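Local atomic coordinates of blue (Type 1) copper domain protein (Nitrosopumilus maritimus, PDB entry 5FC9), a protein that binds copper in an open type 1 site, forming a purple cupredoxin domain that probably serves in electron transfer. Residues Asn10-Ala16 with His85-Val89; Phe72-Tyr78 with Gly90-Ser95. All blocks are in the same frame, centred on the assembly; numbering follows the deposited sequence.

Contact 1 of 2, residues Asn10-Ala16 with His85-Val89; sequences NYDVTGA and HPWRV. With CU (copper (II) ion), chain E.
A single arginine can organise a whole loop when its guanidinium is met by backbone carbonyls, as Arg88 does here. Arg88 NE donates to Asn10 O (2.8 Å), NH1 to Gly15 O (3.0 Å) and NH2 to Ala16 O (2.9 Å), so residues 10-16 curl around the cation with both ends held; chi1 and chi2 are m. Trp87 NE1 donates to Asp12 O (3.0 Å), on the first residue of the inverse gamma turn centred on Val13. His85-Arg88 form a type I beta turn, closed by Arg88 N to His85 O (2.9 Å), directing His85, Trp87 and Arg88 at the loop. The CA register pairs Tyr11 with His85 (6.6 Å) and Asn10 with Arg88 (7.6 Å). His85 ND1 binds copper at 2.1 Å; a water 2.2 Å from the metal donates to Asn10 OD1 (2.5 Å), consistent with an open type 1 site, while Asn10 ND2 hydrogen-bonds Gly17 O. Tyr11 CA lies over the His85 ring face, 4.1 Å from the ring centroid, a CH-pi contact. Trp87, chi1 p, packs CZ2 on Val13 CG2 (3.6 Å), with Val13 CG1 over its ring face. His42 and Cys82 complete the protein ligands, and Asp12 OD1 hydrogen-bonds to His85 NE2 of the third subunit. The contact joins the loop between strands 3-6 and 23-26 to the one linking strands 76-81 and 89-94.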
loop_
_atom_site.group_PDB
_atom_site.type_symbol
_atom_site.label_atom_id
_atom_site.label_comp_id
_atom_site.label_asym_id
_atom_site.label_seq_id
_atom_site.Cartn_x
_atom_site.Cartn_y
_atom_site.Cartn_z
ATOM N N ASN A 10 -4.237 6.835 11.822
ATOM C CA ASN A 10 -4.040 5.394 11.944
ATOM C C ASN A 10 -4.928 4.603 10.968
ATOM O O ASN A 10 -4.591 3.485 10.565
ATOM C CB ASN A 10 -4.288 4.970 13.406
ATOM C CG ASN A 10 -4.073 3.479 13.637
ATOM O OD1 ASN A 10 -5.029 2.704 13.637
ATOM N ND2 ASN A 10 -2.813 3.073 13.811
ATOM N N TYR A 11 -6.053 5.181 10.556
ATOM C CA TYR A 11 -6.915 4.521 9.571
ATOM C C TYR A 11 -6.282 4.429 8.170
ATOM O O TYR A 11 -6.774 3.694 7.323
ATOM C CB TYR A 11 -8.262 5.247 9.454
ATOM C CG TYR A 11 -8.153 6.678 8.984
ATOM C CD1 TYR A 11 -8.051 7.719 9.896
ATOM C CD2 TYR A 11 -8.145 6.989 7.629
ATOM C CE1 TYR A 11 -7.944 9.031 9.480
ATOM C CE2 TYR A 11 -8.046 8.301 7.203
ATOM C CZ TYR A 11 -7.937 9.314 8.130
ATOM O OH TYR A 11 -7.841 10.629 7.724
ATOM N N ASP A 12 -5.226 5.202 7.950
ATOM C CA ASP A 12 -4.537 5.268 6.655
ATOM C C ASP A 12 -3.926 3.898 6.334
ATOM O O ASP A 12 -3.450 3.197 7.232
ATOM C CB ASP A 12 -3.469 6.369 6.722
ATOM C CG ASP A 12 -2.948 6.810 5.367
ATOM O OD1 ASP A 12 -3.203 6.142 4.343
ATOM O OD2 ASP A 12 -2.225 7.827 5.381
ATOM N N VAL A 13 -3.961 3.508 5.058
ATOM C CA VAL A 13 -3.381 2.229 4.638
ATOM C C VAL A 13 -1.944 2.477 4.192
ATOM O O VAL A 13 -1.641 2.517 2.991
ATOM C CB VAL A 13 -4.193 1.569 3.499
ATOM C CG1 VAL A 13 -3.682 0.172 3.220
ATOM C CG2 VAL A 13 -5.687 1.520 3.853
ATOM N N THR A 14 -1.060 2.681 5.168
ATOM C CA THR A 14 0.324 3.002 4.860
ATOM C C THR A 14 1.143 2.857 6.127
ATOM O O THR A 14 0.611 2.435 7.162
ATOM C CB THR A 14 0.461 4.429 4.270
ATOM O OG1 THR A 14 1.782 4.616 3.753
ATOM C CG2 THR A 14 0.179 5.485 5.336
ATOM N N GLY A 15 2.428 3.185 6.062
ATOM C CA GLY A 15 3.285 2.999 7.230
ATOM C C GLY A 15 3.036 4.009 8.334
ATOM O O GLY A 15 2.651 3.654 9.448
ATOM N N ALA A 16 3.273 5.280 8.032
ATOM C CA ALA A 16 3.083 6.319 9.037
ATOM C C ALA A 16 1.660 6.275 9.597
ATOM O O ALA A 16 0.701 5.975 8.875
ATOM C CB ALA A 16 3.379 7.674 8.455
ATOM N N HIS A 85 -8.923 -2.250 11.115
ATOM C CA HIS A 85 -7.728 -1.964 10.322
ATOM C C HIS A 85 -6.667 -2.991 10.634
ATOM O O HIS A 85 -5.710 -2.703 11.336
ATOM C CB HIS A 85 -7.212 -0.548 10.600
ATOM C CG HIS A 85 -8.299 0.486 10.620
ATOM N ND1 HIS A 85 -8.860 0.954 11.787
ATOM C CD2 HIS A 85 -8.948 1.116 9.612
ATOM C CE1 HIS A 85 -9.804 1.835 11.501
ATOM N NE2 HIS A 85 -9.878 1.949 10.186
ATOM N N PRO A 86 -6.839 -4.213 10.112
ATOM C CA PRO A 86 -6.000 -5.335 10.553
ATOM C C PRO A 86 -4.529 -5.214 10.162
ATOM O O PRO A 86 -3.702 -5.926 10.731
ATOM C CB PRO A 86 -6.653 -6.542 9.869
ATOM C CG PRO A 86 -7.445 -5.997 8.765
ATOM C CD PRO A 86 -7.911 -4.643 9.203
ATOM N N TRP A 87 -4.206 -4.321 9.227
ATOM C CA TRP A 87 -2.805 -4.057 8.892
ATOM C C TRP A 87 -2.085 -3.301 10.011
ATOM O O TRP A 87 -0.854 -3.235 10.044
ATOM C CB TRP A 87 -2.685 -3.274 7.575
ATOM C CG TRP A 87 -3.369 -1.945 7.590
ATOM C CD1 TRP A 87 -2.808 -0.723 7.889
ATOM C CD2 TRP A 87 -4.743 -1.697 7.295
ATOM N NE1 TRP A 87 -3.763 0.262 7.796
ATOM C CE2 TRP A 87 -4.960 -0.309 7.446
ATOM C CE3 TRP A 87 -5.815 -2.514 6.917
ATOM C CZ2 TRP A 87 -6.209 0.275 7.215
ATOM C CZ3 TRP A 87 -7.057 -1.935 6.704
ATOM C CH2 TRP A 87 -7.245 -0.551 6.862
ATOM N N ARG A 88 -2.853 -2.739 10.941
ATOM C CA ARG A 88 -2.267 -2.030 12.073
ATOM C C ARG A 88 -2.036 -2.990 13.217
ATOM O O ARG A 88 -2.948 -3.254 14.011
ATOM C CB ARG A 88 -3.174 -0.884 12.516
ATOM C CG ARG A 88 -3.366 0.183 11.443
ATOM C CD ARG A 88 -2.027 0.730 10.975
ATOM N NE ARG A 88 -2.172 2.018 10.307
ATOM C CZ ARG A 88 -1.137 2.758 9.927
ATOM N NH1 ARG A 88 0.090 2.298 10.114
ATOM N NH2 ARG A 88 -1.328 3.946 9.367
ATOM N N VAL A 89 -0.816 -3.518 13.280
ATOM C CA VAL A 89 -0.453 -4.529 14.271
ATOM C C VAL A 89 0.687 -4.022 15.148
ATOM O O VAL A 89 1.687 -3.487 14.647
ATOM C CB VAL A 89 -0.061 -5.858 13.592
ATOM C CG1 VAL A 89 -1.237 -6.419 12.817
ATOM C CG2 VAL A 89 1.135 -5.678 12.655
HETATM CU CU CU E . -8.356 0.572 13.746
HETATM O O HOH W 1 -6.131 0.449 14.012
#

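Contact 2 of 2, residues Phe72-Tyr78 with Gly90-Ser95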
loop_
_atom_site.group_PDB
_atom_site.type_symbol
_atom_site.label_atom_id
_atom_site.label_comp_id
_atom_site.label_asym_id
_atom_site.label_seq_id
_atom_site.Cartn_x
_atom_site.Cartn_y
_atom_site.Cartn_z
ATOM N N PHE A 72 -0.869 -6.566 32.403
ATOM C CA PHE A 72 -0.037 -7.650 31.889
ATOM C C PHE A 72 0.732 -8.323 33.028
ATOM O O PHE A 72 1.711 -7.773 33.526
ATOM C CB PHE A 72 0.938 -7.124 30.830
ATOM C CG PHE A 72 0.298 -6.853 29.499
ATOM C CD1 PHE A 72 -0.310 -5.635 29.242
ATOM C CD2 PHE A 72 0.311 -7.815 28.501
ATOM C CE1 PHE A 72 -0.900 -5.381 28.007
ATOM C CE2 PHE A 72 -0.280 -7.569 27.271
ATOM C CZ PHE A 72 -0.887 -6.348 27.027
ATOM N N GLU A 73 0.290 -9.513 33.423
ATOM C CA GLU A 73 0.868 -10.200 34.577
ATOM C C GLU A 73 1.812 -11.342 34.191
ATOM O O GLU A 73 2.400 -11.969 35.074
ATOM C CB GLU A 73 -0.237 -10.755 35.477
ATOM C CG GLU A 73 -1.097 -9.711 36.164
ATOM C CD GLU A 73 -2.547 -10.154 36.261
ATOM O OE1 GLU A 73 -3.012 -10.835 35.325
ATOM O OE2 GLU A 73 -3.203 -9.834 37.269
ATOM N N GLU A 74 1.932 -11.645 32.900
ATOM C CA GLU A 74 2.877 -12.669 32.467
ATOM C C GLU A 74 3.916 -12.097 31.511
ATOM O O GLU A 74 3.575 -11.299 30.634
ATOM C CB GLU A 74 2.162 -13.837 31.785
ATOM C CG GLU A 74 1.228 -14.692 32.636
ATOM C CD GLU A 74 0.063 -13.927 33.237
ATOM O OE1 GLU A 74 -0.860 -13.566 32.479
ATOM O OE2 GLU A 74 0.046 -13.728 34.468
ATOM N N GLU A 75 5.173 -12.507 31.670
ATOM C CA GLU A 75 6.196 -12.178 30.687
ATOM C C GLU A 75 5.839 -12.802 29.338
ATOM O O GLU A 75 5.144 -13.827 29.277
ATOM C CB GLU A 75 7.579 -12.653 31.151
ATOM C CG GLU A 75 8.058 -12.047 32.473
ATOM C CD GLU A 75 7.603 -12.825 33.712
ATOM O OE1 GLU A 75 6.630 -13.612 33.631
ATOM O OE2 GLU A 75 8.222 -12.624 34.777
ATOM N N GLY A 76 6.300 -12.178 28.257
ATOM C CA GLY A 76 6.022 -12.684 26.927
ATOM C C GLY A 76 5.898 -11.561 25.916
ATOM O O GLY A 76 5.936 -10.382 26.269
ATOM N N VAL A 77 5.779 -11.933 24.648
ATOM C CA VAL A 77 5.602 -10.964 23.575
ATOM C C VAL A 77 4.174 -11.089 23.069
ATOM O O VAL A 77 3.742 -12.161 22.648
ATOM C CB VAL A 77 6.611 -11.186 22.442
ATOM C CG1 VAL A 77 6.340 -10.224 21.284
ATOM C CG2 VAL A 77 8.032 -11.008 22.964
ATOM N N TYR A 78 3.428 -9.990 23.138
ATOM C CA TYR A 78 2.004 -10.034 22.848
ATOM C C TYR A 78 1.653 -9.176 21.629
ATOM O O TYR A 78 1.756 -7.951 21.682
ATOM C CB TYR A 78 1.217 -9.564 24.076
ATOM C CG TYR A 78 1.472 -10.414 25.298
ATOM C CD1 TYR A 78 2.471 -10.086 26.209
ATOM C CD2 TYR A 78 0.731 -11.561 25.519
ATOM C CE1 TYR A 78 2.705 -10.882 27.319
ATOM C CE2 TYR A 78 0.954 -12.358 26.623
ATOM C CZ TYR A 78 1.937 -12.016 27.515
ATOM O OH TYR A 78 2.148 -12.824 28.613
ATOM N N GLY A 90 0.523 -4.159 16.466
ATOM C CA GLY A 90 1.539 -3.710 17.397
ATOM C C GLY A 90 1.928 -4.799 18.383
ATOM O O GLY A 90 1.398 -5.910 18.331
ATOM N N LEU A 91 2.859 -4.460 19.263
ATOM C CA LEU A 91 3.384 -5.385 20.259
ATOM C C LEU A 91 3.393 -4.787 21.649
ATOM O O LEU A 91 3.621 -3.592 21.828
ATOM C CB LEU A 91 4.813 -5.802 19.914
ATOM C CG LEU A 91 5.062 -6.410 18.544
ATOM C CD1 LEU A 91 6.543 -6.594 18.372
ATOM C CD2 LEU A 91 4.382 -7.742 18.491
ATOM N N VAL A 92 3.179 -5.648 22.640
ATOM C CA VAL A 92 3.522 -5.350 24.022
ATOM C C VAL A 92 4.524 -6.409 24.464
ATOM O O VAL A 92 4.235 -7.605 24.396
ATOM C CB VAL A 92 2.295 -5.364 24.948
ATOM C CG1 VAL A 92 2.703 -5.086 26.396
ATOM C CG2 VAL A 92 1.251 -4.364 24.484
ATOM N N THR A 93 5.703 -5.967 24.879
ATOM C CA THR A 93 6.757 -6.883 25.278
ATOM C C THR A 93 6.957 -6.782 26.778
ATOM O O THR A 93 7.423 -5.758 27.283
ATOM C CB THR A 93 8.065 -6.587 24.538
ATOM O OG1 THR A 93 7.853 -6.753 23.129
ATOM C CG2 THR A 93 9.166 -7.542 24.996
ATOM N N VAL A 94 6.585 -7.854 27.471
ATOM C CA VAL A 94 6.585 -7.900 28.920
ATOM C C VAL A 94 7.752 -8.742 29.424
ATOM O O VAL A 94 7.898 -9.904 29.035
ATOM C CB VAL A 94 5.270 -8.479 29.444
ATOM C CG1 VAL A 94 5.207 -8.345 30.954
ATOM C CG2 VAL A 94 4.084 -7.772 28.792
ATOM N N SER A 95 8.584 -8.157 30.278
ATOM C CA SER A 95 9.728 -8.884 30.821
ATOM C C SER A 95 9.788 -8.787 32.346
ATOM O O SER A 95 10.473 -9.579 32.992
ATOM C CB SER A 95 11.029 -8.369 30.203
ATOM O OG SER A 95 11.135 -6.966 30.324
ATOM O OXT SER A 95 9.153 -7.933 32.970
#
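Small aliphatic knobs on one strand fitted against two aromatic rings illustrate how a beta hairpin joins a hydrophobic core. Val94, which loses the most area to the other segment (102 Å²), sets CG2 against both rings, 3.8 Å from Phe72 CD2 and 3.7 Å from Tyr78 CE1. Val92 lies along the same face of the sheet and sets CG1 squarely over the Phe72 ring, 3.8 Å from the centroid. Tyr78 spans the bare backbone of Gly76, whose backbone angles would jam a CB against Glu75 O and where the phenol would crowd it too; Tyr78 OH donates to Glu74 O (2.9 Å), the geometry of a tyrosine corner. On the other face, Val77 CG2 meets Thr93 CG2 and Val77 CG1 meets Leu91 CD2, both at 4.2 Å. Gly76-Val94 and Tyr78-Val92, hydrogen-bonded antiparallel pairs, flank the non-hydrogen-bonded pair Val77-Thr93. Phe72 belongs to the facing sheet, so Val92 and Val94 fill the interior of the two-sheet beta sandwich that defines the cupredoxin fold.

In the fold
The two contacts show the division common among cupredoxins, a metal-bearing loop at one end and a packed beta scaffold behind it. The centres of contacts 1 and 2 are 21 Å apart. They lie on opposite sides of the chain's centre, yet Val89 of contact 1 is followed directly by Gly90 of contact 2. The strand paired in contact 2 is thus the continuation of the turn that carries His85, while its partner strand 76-81 runs the other way toward Cys82, so one hairpin delivers two copper ligands. The CA of Gly90 is still about 11 Å from the copper and about 9 Å from the Cys82 side chain. Both contacts also pack against the second subunit.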